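Local coordinates for malonyl CoA-acyl carrier protein transacylase (Bartonella henselae, PDB 3QAT), which probably transfers the malonyl group from malonyl-CoA to acyl carrier protein, the step that supplies malonyl units to bacterial fatty acid synthesis, at residues A[32-35]-A[36-39]; A[109-113]-A[114-118]; A[261-264]-A[265-269]; A[286-289]-A[290-294]. One frame throughout, in Å; residues are numbered along the deposited sequence.

Interaction 1 (A[32-35]-A[36-39]); sequences ARMV and FEEV
F36 and V35 bury the most surface here, and E37 follows. The ring of F36 brings its CD2 edge to the carbonyl of A32, one turn back: A32 O lies near the ring plane, 3.3 Å from F36 CD2, where the slightly positive rim of an aromatic suits an oxygen. That same carbonyl receives only a weak bond from F36 N, at 3.4 Å. The ring reaches this place because CG stands anti to the carbonyl carbon (chi1 -68°) and so lies beside the backbone N. V35 is branched at CB and presents a compact apolar surface; its carbonyl takes the N-H of V39 at 2.9 Å, and V39 CG2 packs 3.4 Å from the same V35 O. All of this belongs to the amphipathic helix 30-43 of the acyl transferase domain. F36, V35 and A32 face helix 62-82, and V35 and V39 also meet L113 of helix 113-129. On the outer side, R33 and E37 run side by side in the same direction, joined along the backbone by E37 N to R33 O at 3.0 Å. Their charged ends do not pair: E37 OE2 touches the aliphatic R33 CG at 3.4 Å but stays 5.3 Å from R33 NE, while R33 NH2 is bonded to the carbonyl of T26. The side chains of E37 and M34 cross at a slant, E37 OE1 nearing M34 CG. A water spans the next turn, donating to E38 OE1 at 2.7 Å and weakly to M34 O, while E38 OE2 is held by T114.

Interaction 2 (A[109-113]-A[114-118]); sequences GTFSL and TDTAR
S112 turns its OG into the position between its backbone N and carbonyl carbon (chi1 69°), and from there the hydroxyl bends over the start of the helix to D115 N. T116, one turn on, has OG1 anti to its carbonyl carbon (chi1 -56°), which swings that hydroxyl back towards S112 O. Serine suits the N-cap because its short side chain can accept from a backbone N-H at the helix start, where no helical carbonyl precedes it by a turn: D115 N reaches S112 OG at 3.0 Å with an angle of 161°. The carbonyl of S112 is gripped twice by T116, through the backbone N at 2.9 Å and through OG1 at 2.8 Å, the hydroxyl coming from well above the carbonyl plane. T116 OG1 also sits 3.2 Å from F111 CB, the two side chains crossing at about a right angle, while the ring of F111 leads off to V225 and K227. A water links the N-H of S112 to D115 OD2, donating to the carboxylate at 2.7 Å. Next to S112, L113 points its apolar side chain towards helices 30-43 and 62-82. S112 engages its N-H, carbonyl and hydroxyl as the short link from helix 100-107 enters helix 113-129. An aspartate in this first turn carries a negative charge close to the positive end of the helix dipole, which probably stabilises both the helix and the ionised carboxylate.

Interaction 3 (A[261-264]-A[265-269]); sequences VRWR and ETIEW
Salt bridges dominate the surface side, where R262 meets E265 and R264 meets E268. R262 grips E265 side-on: NE reaches OE1 at 2.8 Å and NH2 reaches OE2 at 3.0 Å, both bonds almost straight. The carboxylate lies at the edge of the guanidinium, in its plane, but its own plane is turned 46° away, so both oxygens are approached from above the carboxylate. A bend at chi3 of R262 (71°) folds the guanidinium back to meet it. R264 sends NH1 to E268 OE1 at 3.0 Å, its plane 75° from that carboxylate, and rests one guanidinium face on E265 CG. Its other nitrogens bind D167 and E146.

Hydrogen bonds start the helix. R262, at the N-cap, offers its carbonyl to T266 twice, through OG1 at 2.8 Å and the backbone N at 3.0 Å, from opposite faces of the carbonyl plane. Threonine suits this place because its hydroxyl adds a second donor to the usual backbone one.

Apolar contacts lie on the inner side. I267 CG1 comes to 3.5 Å from W263 NE1, I267 CD1 packs against W263 CZ2 at 3.9 Å, and T266 CG2 lies over one face of the indole near its rim. The indole also meets H97, a residue within the probable nucleophile elbow of this acyl transferase, and packs on helix 286-294.

With E265 also bridged to R260 and R264 facing three acidic residues, each of these charges has an opposite partner; they lie where strand 261-262 passes into its helix, and the arginines would probably favour ionised carboxylates.

Interaction 4 (A[286-289]-A[290-294]); sequences VLTG and LARRI
T288 lays its methyl over the guanidinium of R292, one turn further along helix 286-294, the crossover helix of the beta-alpha-beta unit formed with strands 275-281 and 299-303. The methyl CG2 sits over the centre of the flat group, 3.5 Å from R292 CZ, with the two side chains lying alongside and pointing the same way. T288 can do this because its CG2 is anti to the backbone N, while chi1 of -64° places OG1 on the other branch, where it bonds E280. R292 leaves the helix with CG beside its backbone N (chi1 -65°) and then runs straight from CG to NE, carrying the guanidinium back over T288; its NH2 binds the carbonyl of A300 on the neighbouring strand. The threonine therefore serves both needs, a polar branch for E280 and an apolar one for the arginine's face.

On the buried side, L287 and L290 both have CG beside the backbone N and an extended second torsion. Their ends meet loosely, L287 CD2 to L290 CD1 at 4.2 Å, and both leucines pack against W263. A291 is small enough to sit close to strand 299-303, and its N bonds L287 O at 2.8 Å. The carbonyl of G289 receives a weak bond from R293 N, and R293 CG passes 3.5 Å from that same G289 O.

How the interactions relate
The four local contacts form two pairs. Interactions 1 and 2 have centres 13 Å apart and join two helices: E38 OE2 meets T114 OG1 at 2.7 Å, probably a hydrogen bond, and V39 CG2 packs on L113 CD1 at 3.9 Å. Interactions 3 and 4, with centres 11 Å apart, are joined by packing contacts, W263 NE1 to L287 CD2 at 3.9 Å and I267 CB to I294 CD1 at 3.8 Å. Between the pairs, the nearest atoms are about 15 to 19 Å apart. The second pair lies by the probable nucleophile elbow around S98, which W263 touches and L287 approaches without touching.

Interaction 1 (A[32-35]-A[36-39])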
loop_
_atom_site.group_PDB
_atom_site.type_symbol
_atom_site.label_atom_id
_atom_site.label_comp_id
_atom_site.label_asym_id
_atom_site.label_seq_id
_atom_site.Cartn_x
_atom_site.Cartn_y
_atom_site.Cartn_z
ATOM N N ALA A 32 12.282 -6.303 16.196
ATOM C CA ALA A 32 12.387 -5.713 14.843
ATOM C C ALA A 32 13.462 -6.413 14.030
ATOM O O ALA A 32 13.244 -6.753 12.853
ATOM C CB ALA A 32 12.673 -4.194 14.946
ATOM N N ARG A 33 14.609 -6.660 14.669
ATOM C CA ARG A 33 15.738 -7.332 14.006
ATOM C C ARG A 33 15.309 -8.686 13.427
ATOM O O ARG A 33 15.641 -9.021 12.266
ATOM C CB ARG A 33 16.897 -7.510 15.009
ATOM C CG ARG A 33 18.197 -8.067 14.438
ATOM C CD ARG A 33 19.282 -8.132 15.573
ATOM N NE ARG A 33 19.153 -6.927 16.404
ATOM C CZ ARG A 33 19.073 -6.880 17.741
ATOM N NH1 ARG A 33 19.201 -7.980 18.502
ATOM N NH2 ARG A 33 18.908 -5.697 18.326
ATOM N N MET A 34 14.533 -9.443 14.200
ATOM C CA MET A 34 14.112 -10.777 13.749
ATOM C C MET A 34 13.165 -10.744 12.557
ATOM O O MET A 34 13.185 -11.650 11.755
ATOM C CB MET A 34 13.482 -11.561 14.906
ATOM C CG MET A 34 14.506 -11.955 15.933
ATOM S SD MET A 34 13.853 -12.941 17.306
ATOM C CE MET A 34 12.548 -11.901 17.938
ATOM N N VAL A 35 12.339 -9.711 12.445
ATOM C CA VAL A 35 11.481 -9.591 11.245
ATOM C C VAL A 35 12.340 -9.491 9.982
ATOM O O VAL A 35 12.109 -10.237 9.012
ATOM C CB VAL A 35 10.517 -8.382 11.364
ATOM C CG1 VAL A 35 9.883 -8.023 9.992
ATOM C CG2 VAL A 35 9.448 -8.686 12.402
ATOM N N PHE A 36 13.356 -8.626 9.990
ATOM C CA PHE A 36 14.239 -8.510 8.809
ATOM C C PHE A 36 15.019 -9.775 8.532
ATOM O O PHE A 36 15.182 -10.161 7.378
ATOM C CB PHE A 36 15.172 -7.297 8.898
ATOM C CG PHE A 36 14.445 -5.982 8.811
ATOM C CD1 PHE A 36 14.216 -5.373 7.574
ATOM C CD2 PHE A 36 13.964 -5.348 9.957
ATOM C CE1 PHE A 36 13.523 -4.155 7.508
ATOM C CE2 PHE A 36 13.286 -4.127 9.886
ATOM C CZ PHE A 36 13.054 -3.536 8.664
ATOM N N GLU A 37 15.504 -10.431 9.591
ATOM C CA GLU A 37 16.185 -11.699 9.413
ATOM C C GLU A 37 15.297 -12.742 8.745
ATOM O O GLU A 37 15.753 -13.470 7.858
ATOM C CB GLU A 37 16.655 -12.221 10.770
ATOM C CG GLU A 37 17.792 -11.400 11.369
ATOM C CD GLU A 37 18.086 -11.819 12.787
ATOM O OE1 GLU A 37 17.407 -12.740 13.278
ATOM O OE2 GLU A 37 19.009 -11.248 13.400
ATOM N N GLU A 38 14.024 -12.816 9.171
ATOM C CA GLU A 38 13.121 -13.817 8.631
ATOM C C GLU A 38 12.758 -13.487 7.181
ATOM O O GLU A 38 12.682 -14.393 6.345
ATOM C CB GLU A 38 11.851 -13.980 9.486
ATOM C CG GLU A 38 10.952 -15.056 8.889
ATOM C CD GLU A 38 9.804 -15.493 9.784
ATOM O OE1 GLU A 38 9.640 -14.936 10.888
ATOM O OE2 GLU A 38 9.058 -16.382 9.340
ATOM N N VAL A 39 12.503 -12.207 6.910
ATOM C CA VAL A 39 12.247 -11.822 5.516
ATOM C C VAL A 39 13.410 -12.187 4.570
ATOM O O VAL A 39 13.186 -12.760 3.487
ATOM C CB VAL A 39 11.825 -10.349 5.424
ATOM C CG1 VAL A 39 11.809 -9.895 3.957
ATOM C CG2 VAL A 39 10.445 -10.196 6.073
HETATM O O HOH W 1 10.389 -12.870 12.521
#

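Interaction 2 (A[109-113]-A[114-118])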
loop_
_atom_site.group_PDB
_atom_site.type_symbol
_atom_site.label_atom_id
_atom_site.label_comp_id
_atom_site.label_asym_id
_atom_site.label_seq_id
_atom_site.Cartn_x
_atom_site.Cartn_y
_atom_site.Cartn_z
ATOM N N GLY A 109 -2.818 -11.461 11.238
ATOM C CA GLY A 109 -2.636 -12.906 11.345
ATOM C C GLY A 109 -3.117 -13.785 10.204
ATOM O O GLY A 109 -3.127 -15.008 10.347
ATOM N N THR A 110 -3.502 -13.191 9.075
ATOM C CA THR A 110 -4.058 -13.970 7.956
ATOM C C THR A 110 -2.999 -14.798 7.250
ATOM O O THR A 110 -3.273 -15.935 6.843
ATOM C CB THR A 110 -4.787 -13.029 6.958
ATOM O OG1 THR A 110 -6.038 -12.644 7.544
ATOM C CG2 THR A 110 -5.079 -13.680 5.570
ATOM N N PHE A 111 -1.822 -14.198 7.058
ATOM C CA PHE A 111 -0.672 -14.902 6.499
ATOM C C PHE A 111 0.506 -14.839 7.471
ATOM O O PHE A 111 0.661 -13.873 8.236
ATOM C CB PHE A 111 -0.151 -14.220 5.225
ATOM C CG PHE A 111 -1.180 -13.972 4.160
ATOM C CD1 PHE A 111 -1.902 -15.027 3.590
ATOM C CD2 PHE A 111 -1.393 -12.665 3.704
ATOM C CE1 PHE A 111 -2.832 -14.792 2.568
ATOM C CE2 PHE A 111 -2.317 -12.407 2.683
ATOM C CZ PHE A 111 -3.035 -13.482 2.111
ATOM N N SER A 112 1.361 -15.857 7.419
ATOM C CA SER A 112 2.616 -15.821 8.175
ATOM C C SER A 112 3.547 -14.768 7.580
ATOM O O SER A 112 3.401 -14.379 6.417
ATOM C CB SER A 112 3.350 -17.165 8.160
ATOM O OG SER A 112 3.887 -17.487 6.858
ATOM N N LEU A 113 4.537 -14.369 8.364
ATOM C CA LEU A 113 5.537 -13.423 7.853
ATOM C C LEU A 113 6.326 -13.977 6.659
ATOM O O LEU A 113 6.536 -13.279 5.662
ATOM C CB LEU A 113 6.488 -13.009 8.979
ATOM C CG LEU A 113 7.605 -12.023 8.549
ATOM C CD1 LEU A 113 7.062 -10.668 8.046
ATOM C CD2 LEU A 113 8.531 -11.772 9.707
ATOM N N THR A 114 6.748 -15.233 6.745
ATOM C CA THR A 114 7.469 -15.831 5.633
ATOM C C THR A 114 6.613 -15.866 4.349
ATOM O O THR A 114 7.089 -15.530 3.246
ATOM C CB THR A 114 7.997 -17.239 6.039
ATOM O OG1 THR A 114 9.238 -17.075 6.751
ATOM C CG2 THR A 114 8.238 -18.141 4.808
ATOM N N ASP A 115 5.336 -16.248 4.481
ATOM C CA ASP A 115 4.458 -16.283 3.318
ATOM C C ASP A 115 4.180 -14.900 2.760
ATOM O O ASP A 115 4.102 -14.731 1.555
ATOM C CB ASP A 115 3.156 -17.039 3.637
ATOM C CG ASP A 115 3.384 -18.540 3.782
ATOM O OD1 ASP A 115 4.461 -19.066 3.362
ATOM O OD2 ASP A 115 2.461 -19.219 4.294
ATOM N N THR A 116 4.017 -13.911 3.644
ATOM C CA THR A 116 3.757 -12.547 3.174
ATOM C C THR A 116 4.952 -12.015 2.394
ATOM O O THR A 116 4.786 -11.393 1.330
ATOM C CB THR A 116 3.450 -11.626 4.355
ATOM O OG1 THR A 116 2.340 -12.172 5.098
ATOM C CG2 THR A 116 3.032 -10.237 3.834
ATOM N N ALA A 117 6.160 -12.291 2.893
ATOM C CA ALA A 117 7.363 -11.888 2.144
ATOM C C ALA A 117 7.389 -12.509 0.746
ATOM O O ALA A 117 7.634 -11.818 -0.244
ATOM C CB ALA A 117 8.631 -12.259 2.915
ATOM N N ARG A 118 7.108 -13.802 0.668
ATOM C CA ARG A 118 7.151 -14.487 -0.603
ATOM C C ARG A 118 6.034 -14.023 -1.531
ATOM O O ARG A 118 6.264 -13.857 -2.730
ATOM C CB ARG A 118 7.101 -16.012 -0.385
ATOM C CG ARG A 118 8.379 -16.567 0.259
ATOM C CD ARG A 118 8.192 -18.019 0.618
ATOM N NE ARG A 118 9.425 -18.541 1.179
ATOM C CZ ARG A 118 9.527 -19.710 1.795
ATOM N NH1 ARG A 118 8.450 -20.479 1.973
ATOM N NH2 ARG A 118 10.713 -20.097 2.250
HETATM O O HOH W 2 0.473 -18.093 5.685
#

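Interaction 3 (A[261-264]-A[265-269])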
loop_
_atom_site.group_PDB
_atom_site.type_symbol
_atom_site.label_atom_id
_atom_site.label_comp_id
_atom_site.label_asym_id
_atom_site.label_seq_id
_atom_site.Cartn_x
_atom_site.Cartn_y
_atom_site.Cartn_z
ATOM N N VAL A 261 -7.330 1.766 -6.491
ATOM C CA VAL A 261 -7.145 1.775 -5.039
ATOM C C VAL A 261 -8.035 2.892 -4.480
ATOM O O VAL A 261 -7.776 4.078 -4.712
ATOM C CB VAL A 261 -5.672 2.053 -4.658
ATOM C CG1 VAL A 261 -5.535 2.139 -3.129
ATOM C CG2 VAL A 261 -4.790 0.920 -5.208
ATOM N N ARG A 262 -9.089 2.511 -3.763
ATOM C CA ARG A 262 -10.132 3.471 -3.332
ATOM C C ARG A 262 -9.746 4.055 -1.955
ATOM O O ARG A 262 -10.444 3.845 -0.943
ATOM C CB ARG A 262 -11.497 2.768 -3.294
ATOM C CG ARG A 262 -11.959 2.353 -4.691
ATOM C CD ARG A 262 -13.167 1.448 -4.605
ATOM N NE ARG A 262 -14.363 2.187 -4.179
ATOM C CZ ARG A 262 -15.559 1.611 -4.041
ATOM N NH1 ARG A 262 -15.705 0.307 -4.252
ATOM N NH2 ARG A 262 -16.616 2.336 -3.689
ATOM N N TRP A 263 -8.621 4.780 -1.908
ATOM C CA TRP A 263 -8.063 5.178 -0.610
ATOM C C TRP A 263 -8.874 6.291 0.068
ATOM O O TRP A 263 -9.135 6.231 1.281
ATOM C CB TRP A 263 -6.545 5.574 -0.681
ATOM C CG TRP A 263 -5.955 5.608 0.715
ATOM C CD1 TRP A 263 -5.580 6.721 1.431
ATOM C CD2 TRP A 263 -5.734 4.482 1.575
ATOM N NE1 TRP A 263 -5.109 6.344 2.679
ATOM C CE2 TRP A 263 -5.199 4.974 2.793
ATOM C CE3 TRP A 263 -5.942 3.096 1.428
ATOM C CZ2 TRP A 263 -4.878 4.128 3.881
ATOM C CZ3 TRP A 263 -5.608 2.248 2.495
ATOM C CH2 TRP A 263 -5.076 2.766 3.701
ATOM N N ARG A 264 -9.264 7.297 -0.705
ATOM C CA ARG A 264 -10.120 8.368 -0.195
ATOM C C ARG A 264 -11.359 7.781 0.502
ATOM O O ARG A 264 -11.658 8.108 1.650
ATOM C CB ARG A 264 -10.545 9.304 -1.344
ATOM C CG ARG A 264 -11.533 10.408 -0.875
ATOM C CD ARG A 264 -12.127 11.185 -2.037
ATOM N NE ARG A 264 -12.831 10.343 -3.021
ATOM C CZ ARG A 264 -14.115 9.989 -2.958
ATOM N NH1 ARG A 264 -14.877 10.374 -1.944
ATOM N NH2 ARG A 264 -14.640 9.223 -3.916
ATOM N N GLU A 265 -12.063 6.895 -0.210
ATOM C CA GLU A 265 -13.291 6.300 0.333
ATOM C C GLU A 265 -13.016 5.448 1.561
ATOM O O GLU A 265 -13.838 5.387 2.481
ATOM C CB GLU A 265 -13.965 5.459 -0.745
ATOM C CG GLU A 265 -14.672 6.306 -1.842
ATOM C CD GLU A 265 -15.020 5.467 -3.063
ATOM O OE1 GLU A 265 -14.099 4.997 -3.789
ATOM O OE2 GLU A 265 -16.234 5.275 -3.304
ATOM N N THR A 266 -11.836 4.812 1.584
ATOM C CA THR A 266 -11.428 4.020 2.727
ATOM C C THR A 266 -11.306 4.875 3.981
ATOM O O THR A 266 -11.842 4.527 5.016
ATOM C CB THR A 266 -10.102 3.272 2.420
ATOM O OG1 THR A 266 -10.350 2.310 1.387
ATOM C CG2 THR A 266 -9.595 2.535 3.652
ATOM N N ILE A 267 -10.611 6.000 3.880
ATOM C CA ILE A 267 -10.423 6.861 5.040
ATOM C C ILE A 267 -11.764 7.487 5.459
ATOM O O ILE A 267 -12.070 7.589 6.669
ATOM C CB ILE A 267 -9.375 7.954 4.761
ATOM C CG1 ILE A 267 -8.005 7.295 4.487
ATOM C CG2 ILE A 267 -9.307 8.962 5.952
ATOM C CD1 ILE A 267 -7.522 6.341 5.610
ATOM N N GLU A 268 -12.570 7.877 4.475
ATOM C CA GLU A 268 -13.903 8.421 4.779
ATOM C C GLU A 268 -14.766 7.375 5.492
ATOM O O GLU A 268 -15.446 7.716 6.471
ATOM C CB GLU A 268 -14.587 8.960 3.523
ATOM C CG GLU A 268 -13.927 10.255 3.019
ATOM C CD GLU A 268 -14.489 10.776 1.702
ATOM O OE1 GLU A 268 -15.240 10.050 1.027
ATOM O OE2 GLU A 268 -14.169 11.922 1.329
ATOM N N TRP A 269 -14.763 6.133 5.001
ATOM C CA TRP A 269 -15.522 5.067 5.651
ATOM C C TRP A 269 -15.038 4.832 7.086
ATOM O O TRP A 269 -15.828 4.811 8.039
ATOM C CB TRP A 269 -15.506 3.749 4.855
ATOM C CG TRP A 269 -16.489 2.776 5.468
ATOM C CD1 TRP A 269 -17.810 2.677 5.173
ATOM C CD2 TRP A 269 -16.233 1.836 6.524
ATOM N NE1 TRP A 269 -18.400 1.705 5.955
ATOM C CE2 TRP A 269 -17.459 1.174 6.797
ATOM C CE3 TRP A 269 -15.091 1.478 7.258
ATOM C CZ2 TRP A 269 -17.586 0.190 7.790
ATOM C CZ3 TRP A 269 -15.212 0.482 8.246
ATOM C CH2 TRP A 269 -16.468 -0.131 8.517
#

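Interaction 4 (A[286-289]-A[290-294])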
loop_
_atom_site.group_PDB
_atom_site.type_symbol
_atom_site.label_atom_id
_atom_site.label_comp_id
_atom_site.label_asym_id
_atom_site.label_seq_id
_atom_site.Cartn_x
_atom_site.Cartn_y
_atom_site.Cartn_z
ATOM N N VAL A 286 3.496 9.303 4.367
ATOM C CA VAL A 286 2.672 9.497 3.172
ATOM C C VAL A 286 1.159 9.346 3.454
ATOM O O VAL A 286 0.372 10.246 3.106
ATOM C CB VAL A 286 3.087 8.552 2.025
ATOM C CG1 VAL A 286 2.146 8.738 0.814
ATOM C CG2 VAL A 286 4.535 8.853 1.629
ATOM N N LEU A 287 0.764 8.251 4.111
ATOM C CA LEU A 287 -0.674 8.070 4.374
ATOM C C LEU A 287 -1.201 9.103 5.346
ATOM O O LEU A 287 -2.367 9.537 5.228
ATOM C CB LEU A 287 -1.000 6.648 4.880
ATOM C CG LEU A 287 -0.579 5.538 3.917
ATOM C CD1 LEU A 287 -0.980 4.177 4.524
ATOM C CD2 LEU A 287 -1.236 5.719 2.534
ATOM N N THR A 288 -0.370 9.499 6.310
ATOM C CA THR A 288 -0.753 10.519 7.291
ATOM C C THR A 288 -1.036 11.855 6.595
ATOM O O THR A 288 -2.019 12.549 6.936
ATOM C CB THR A 288 0.337 10.607 8.377
ATOM O OG1 THR A 288 0.391 9.358 9.077
ATOM C CG2 THR A 288 0.038 11.743 9.392
ATOM N N GLY A 289 -0.204 12.201 5.608
ATOM C CA GLY A 289 -0.414 13.420 4.793
ATOM C C GLY A 289 -1.765 13.376 4.080
ATOM O O GLY A 289 -2.526 14.358 4.105
ATOM N N LEU A 290 -2.093 12.226 3.498
ATOM C CA LEU A 290 -3.381 12.054 2.834
ATOM C C LEU A 290 -4.551 12.152 3.824
ATOM O O LEU A 290 -5.544 12.806 3.527
ATOM C CB LEU A 290 -3.449 10.726 2.079
ATOM C CG LEU A 290 -2.473 10.524 0.927
ATOM C CD1 LEU A 290 -2.544 9.107 0.368
ATOM C CD2 LEU A 290 -2.775 11.542 -0.195
ATOM N N ALA A 291 -4.420 11.485 4.972
ATOM C CA ALA A 291 -5.532 11.437 5.959
ATOM C C ALA A 291 -5.901 12.844 6.395
ATOM O O ALA A 291 -7.092 13.180 6.485
ATOM C CB ALA A 291 -5.184 10.576 7.180
ATOM N N ARG A 292 -4.888 13.678 6.636
ATOM C CA ARG A 292 -5.129 15.050 7.086
ATOM C C ARG A 292 -5.816 15.927 6.036
ATOM O O ARG A 292 -6.553 16.875 6.394
ATOM C CB ARG A 292 -3.827 15.681 7.603
ATOM C CG ARG A 292 -3.310 14.977 8.857
ATOM C CD ARG A 292 -2.107 15.683 9.479
ATOM N NE ARG A 292 -1.644 14.959 10.661
ATOM C CZ ARG A 292 -0.367 14.858 11.023
ATOM N NH1 ARG A 292 0.585 15.423 10.275
ATOM N NH2 ARG A 292 -0.033 14.169 12.112
ATOM N N ARG A 293 -5.603 15.606 4.762
ATOM C CA ARG A 293 -6.255 16.308 3.652
ATOM C C ARG A 293 -7.687 15.814 3.491
ATOM O O ARG A 293 -8.583 16.602 3.176
ATOM C CB ARG A 293 -5.472 16.134 2.354
ATOM C CG ARG A 293 -4.172 16.943 2.337
ATOM C CD ARG A 293 -3.342 16.668 1.085
ATOM N NE ARG A 293 -2.026 17.313 1.146
ATOM C CZ ARG A 293 -1.788 18.586 0.834
ATOM N NH1 ARG A 293 -2.778 19.391 0.424
ATOM N NH2 ARG A 293 -0.549 19.069 0.938
ATOM N N ILE A 294 -7.914 14.529 3.733
ATOM C CA ILE A 294 -9.246 13.943 3.594
ATOM C C ILE A 294 -10.206 14.363 4.707
ATOM O O ILE A 294 -11.391 14.627 4.445
ATOM C CB ILE A 294 -9.155 12.393 3.550
ATOM C CG1 ILE A 294 -8.418 11.948 2.277
ATOM C CG2 ILE A 294 -10.568 11.749 3.627
ATOM C CD1 ILE A 294 -7.881 10.501 2.342
HETATM O O HOH W 3 -0.367 16.239 2.722
#